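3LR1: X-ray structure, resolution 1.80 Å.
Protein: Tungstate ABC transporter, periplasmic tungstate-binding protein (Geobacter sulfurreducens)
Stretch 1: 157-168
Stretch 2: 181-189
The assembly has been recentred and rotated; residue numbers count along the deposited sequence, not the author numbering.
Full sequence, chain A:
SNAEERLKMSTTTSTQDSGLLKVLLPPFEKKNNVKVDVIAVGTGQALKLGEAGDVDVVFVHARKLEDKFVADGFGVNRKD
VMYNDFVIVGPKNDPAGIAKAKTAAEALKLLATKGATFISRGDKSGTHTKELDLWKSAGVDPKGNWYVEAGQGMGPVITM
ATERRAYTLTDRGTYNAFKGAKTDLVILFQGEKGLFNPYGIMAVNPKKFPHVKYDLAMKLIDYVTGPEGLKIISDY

Stretch 1 157-168: VITMATERRAYT
Stretch 2, residues 181-189: AKTDLVILF

What backbone shapes meet here? Stretch 1 opens within a helix that began earlier; Arg165 is the first residue to leave helical phi/psi (51/49), a Schellman motif in which Ala166 N hydrogen-bonds Ala161 O (2.9 Å) and Arg165 N hydrogen-bonds Thr162 O (3.3 Å). Ala166 to Thr168 then run extended. Across from the helix, 182-184 are irregular, with Thr183 extended (-150/160) and Asp184 at -113/5, and the chain becomes a strand toward 189. The closest CA pair, Thr162 and Thr183, is 5.9 Å apart.

Which side chain is most covered? Leu185, pointing toward stretch 1. Its m,t rotamer (-55°, 177°) carries CD1 to 3.6 Å from Ala161 CB and 3.9 Å from Ala166 O. The two methyls, Ala161 CB and Leu185 CD1, pack together, apolar groups suited to a buried place. Ala166 O is buried without a polar partner, as is Thr183 OG1.

How does Thr162 sit against the loop? Its CB points toward the loop, and chi1 of -52° (m) turns OG1 back to donate to Ile158 O at 2.5 Å, while CG2 lies 3.4 Å from Asp184 OD1; Asp184 CB points sideways, but with chi1 58° (p) its end comes nearer. Thr162 OG1 is modelled too close to Thr183 CG2, so its position is less certain. Chi1 of Ile158 (-66°, m) sets CG2 3.7 Å from Thr183 CG2; chi2 (169°, t) directs CD1. Thr183 chi1, 8°, lies between wells.

What joins the stretches elsewhere? No direct hydrogen bond crosses; instead a water lies 2.7 Å from Thr159 OG1 and donates to Lys182 O at 2.8 Å. Tyr167 (chi1 -63°, chi2 -101°), sideways at CB but nearer at its end, brings CE1 within 3.6 Å of Leu188 CD1, which approaches the ring obliquely from a toward-pointing m,t side chain (-66°, 159°). Tyr167 OH is hydrogen-bonded elsewhere in the structure. Together the stretches bury 356 Å², both sides summed, largely through packing.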

# COMPACT_ATOMS: atom_id res chain seq x y z
N VAL A 157 0.76 -6.51 -10.86
CA VAL A 157 1.34 -5.51 -11.75
C VAL A 157 2.85 -5.75 -11.92
O VAL A 157 3.35 -5.66 -13.01
CB VAL A 157 0.97 -4.08 -11.30
CG1 VAL A 157 1.91 -3.06 -11.98
CG2 VAL A 157 -0.58 -3.87 -11.68
N ILE A 158 3.56 -6.10 -10.84
CA ILE A 158 5.01 -6.39 -10.96
C ILE A 158 5.19 -7.59 -11.89
O ILE A 158 6.10 -7.61 -12.78
CB ILE A 158 5.68 -6.65 -9.60
CG1 ILE A 158 5.66 -5.37 -8.76
CG2 ILE A 158 7.09 -7.20 -9.84
CD1 ILE A 158 6.06 -5.54 -7.22
N THR A 159 4.33 -8.59 -11.77
CA THR A 159 4.44 -9.71 -12.71
C THR A 159 4.19 -9.31 -14.15
O THR A 159 4.88 -9.79 -15.04
CB THR A 159 3.44 -10.82 -12.29
OG1 THR A 159 3.77 -11.24 -10.98
CG2 THR A 159 3.47 -12.05 -13.19
N MSE A 160 3.16 -8.50 -14.41
CA MSE A 160 2.84 -8.09 -15.78
C MSE A 160 3.99 -7.20 -16.29
O MSE A 160 4.43 -7.39 -17.39
CB MSE A 160 1.52 -7.34 -15.83
CG MSE A 160 0.98 -7.08 -17.28
SE MSE A 160 -0.63 -5.93 -17.24
CE MSE A 160 -1.44 -6.56 -15.57
N ALA A 161 4.50 -6.28 -15.48
CA ALA A 161 5.64 -5.44 -15.94
C ALA A 161 6.79 -6.32 -16.34
O ALA A 161 7.39 -6.07 -17.35
CB ALA A 161 6.10 -4.43 -14.92
N THR A 162 7.02 -7.39 -15.58
CA THR A 162 8.16 -8.26 -15.79
C THR A 162 8.03 -9.02 -17.13
O THR A 162 8.97 -9.03 -17.98
CB THR A 162 8.30 -9.29 -14.63
OG1 THR A 162 8.31 -8.62 -13.37
CG2 THR A 162 9.63 -10.11 -14.78
N GLU A 163 6.85 -9.57 -17.36
CA GLU A 163 6.58 -10.25 -18.64
C GLU A 163 6.72 -9.29 -19.83
O GLU A 163 7.28 -9.65 -20.87
CB GLU A 163 5.18 -10.88 -18.61
CG GLU A 163 5.04 -11.98 -17.56
CD GLU A 163 3.71 -12.71 -17.64
OE1 GLU A 163 3.44 -13.21 -18.74
OE2 GLU A 163 2.97 -12.81 -16.62
N ARG A 164 6.25 -8.06 -19.66
CA ARG A 164 6.16 -7.12 -20.77
C ARG A 164 7.44 -6.32 -20.93
O ARG A 164 7.54 -5.51 -21.83
CB ARG A 164 4.96 -6.15 -20.55
CG ARG A 164 3.55 -6.77 -20.37
CD ARG A 164 2.79 -7.10 -21.65
NE ARG A 164 2.41 -5.94 -22.49
CZ ARG A 164 1.24 -5.27 -22.45
NH1 ARG A 164 0.25 -5.58 -21.58
NH2 ARG A 164 1.08 -4.25 -23.31
N ARG A 165 8.40 -6.50 -20.01
CA ARG A 165 9.62 -5.69 -19.91
C ARG A 165 9.30 -4.20 -19.88
O ARG A 165 9.88 -3.37 -20.64
CB ARG A 165 10.57 -6.08 -21.03
CG ARG A 165 11.19 -7.42 -20.66
CD ARG A 165 11.15 -8.24 -21.80
NE ARG A 165 11.75 -7.50 -22.91
CZ ARG A 165 11.41 -7.62 -24.19
NH1 ARG A 165 10.45 -8.48 -24.56
NH2 ARG A 165 12.04 -6.88 -25.10
N ALA A 166 8.35 -3.90 -19.01
CA ALA A 166 7.76 -2.57 -18.85
C ALA A 166 8.32 -1.96 -17.57
O ALA A 166 8.99 -2.63 -16.75
CB ALA A 166 6.19 -2.63 -18.81
N TYR A 167 8.07 -0.65 -17.44
CA TYR A 167 8.29 0.06 -16.22
C TYR A 167 6.98 0.10 -15.43
O TYR A 167 5.89 -0.03 -15.98
CB TYR A 167 8.74 1.49 -16.52
CG TYR A 167 10.04 1.63 -17.25
CD1 TYR A 167 11.20 1.97 -16.56
CD2 TYR A 167 10.11 1.55 -18.64
CE1 TYR A 167 12.40 2.14 -17.22
CE2 TYR A 167 11.34 1.73 -19.30
CZ TYR A 167 12.47 2.04 -18.59
OH TYR A 167 13.70 2.25 -19.24
N THR A 168 7.09 0.26 -14.13
CA THR A 168 5.95 0.46 -13.28
C THR A 168 6.38 1.20 -12.01
O THR A 168 7.56 1.09 -11.57
CB THR A 168 5.21 -0.89 -12.95
OG1 THR A 168 3.92 -0.57 -12.39
CG2 THR A 168 5.99 -1.78 -11.97
N ALA A 181 13.14 -13.55 -7.12
CA ALA A 181 12.38 -14.79 -7.22
C ALA A 181 11.25 -14.62 -8.22
O ALA A 181 10.96 -15.52 -9.05
CB ALA A 181 11.76 -15.22 -5.84
N LYS A 182 10.58 -13.48 -8.10
CA LYS A 182 9.39 -13.23 -8.88
C LYS A 182 9.48 -12.02 -9.84
O LYS A 182 8.50 -11.74 -10.49
CB LYS A 182 8.21 -13.11 -7.90
CG LYS A 182 7.72 -14.51 -7.45
CD LYS A 182 7.17 -14.53 -6.04
CE LYS A 182 5.90 -13.78 -5.88
NZ LYS A 182 5.37 -13.86 -4.45
N THR A 183 10.63 -11.35 -9.94
CA THR A 183 10.92 -10.39 -11.03
C THR A 183 12.38 -10.41 -11.28
O THR A 183 13.14 -10.67 -10.36
CB THR A 183 10.93 -8.85 -10.71
OG1 THR A 183 10.85 -8.51 -9.30
CG2 THR A 183 10.15 -8.09 -11.63
N ASP A 184 12.78 -9.94 -12.47
CA ASP A 184 14.17 -9.56 -12.76
C ASP A 184 14.27 -8.04 -13.00
O ASP A 184 15.33 -7.56 -13.37
CB ASP A 184 14.73 -10.33 -13.98
CG ASP A 184 13.91 -10.12 -15.25
OD1 ASP A 184 12.89 -9.43 -15.19
OD2 ASP A 184 14.30 -10.61 -16.33
N LEU A 185 13.18 -7.28 -12.81
CA LEU A 185 13.19 -5.81 -12.86
C LEU A 185 14.02 -5.27 -11.69
O LEU A 185 14.13 -5.90 -10.62
CB LEU A 185 11.78 -5.22 -12.82
CG LEU A 185 10.78 -5.71 -13.89
CD1 LEU A 185 9.39 -5.14 -13.74
CD2 LEU A 185 11.34 -5.49 -15.28
N VAL A 186 14.60 -4.10 -11.89
CA VAL A 186 15.45 -3.50 -10.92
C VAL A 186 14.91 -2.10 -10.66
O VAL A 186 14.24 -1.52 -11.52
CB VAL A 186 16.91 -3.41 -11.41
CG1 VAL A 186 17.54 -4.81 -11.60
CG2 VAL A 186 16.98 -2.61 -12.67
N ILE A 187 15.26 -1.53 -9.50
CA ILE A 187 14.95 -0.14 -9.20
C ILE A 187 15.82 0.77 -10.08
O ILE A 187 17.07 0.78 -10.01
CB ILE A 187 15.18 0.19 -7.66
CG1 ILE A 187 14.35 -0.72 -6.73
CG2 ILE A 187 14.93 1.65 -7.32
CD1 ILE A 187 14.75 -0.57 -5.25
N LEU A 188 15.14 1.57 -10.90
CA LEU A 188 15.81 2.54 -11.77
C LEU A 188 15.63 3.96 -11.28
O LEU A 188 16.45 4.84 -11.57
CB LEU A 188 15.31 2.37 -13.19
CG LEU A 188 15.71 1.02 -13.79
CD1 LEU A 188 14.76 0.72 -14.96
CD2 LEU A 188 17.20 1.00 -14.24
N PHE A 189 14.57 4.24 -10.56
CA PHE A 189 14.43 5.53 -9.89
C PHE A 189 13.88 5.38 -8.50
O PHE A 189 12.85 4.74 -8.29
CB PHE A 189 13.49 6.49 -10.63
CG PHE A 189 13.40 7.81 -9.95
CD1 PHE A 189 14.36 8.79 -10.21
CD2 PHE A 189 12.43 8.05 -8.98
CE1 PHE A 189 14.33 9.99 -9.53
CE2 PHE A 189 12.40 9.27 -8.29
CZ PHE A 189 13.36 10.23 -8.58
O HOH W 1 5.98 -12.74 -11.06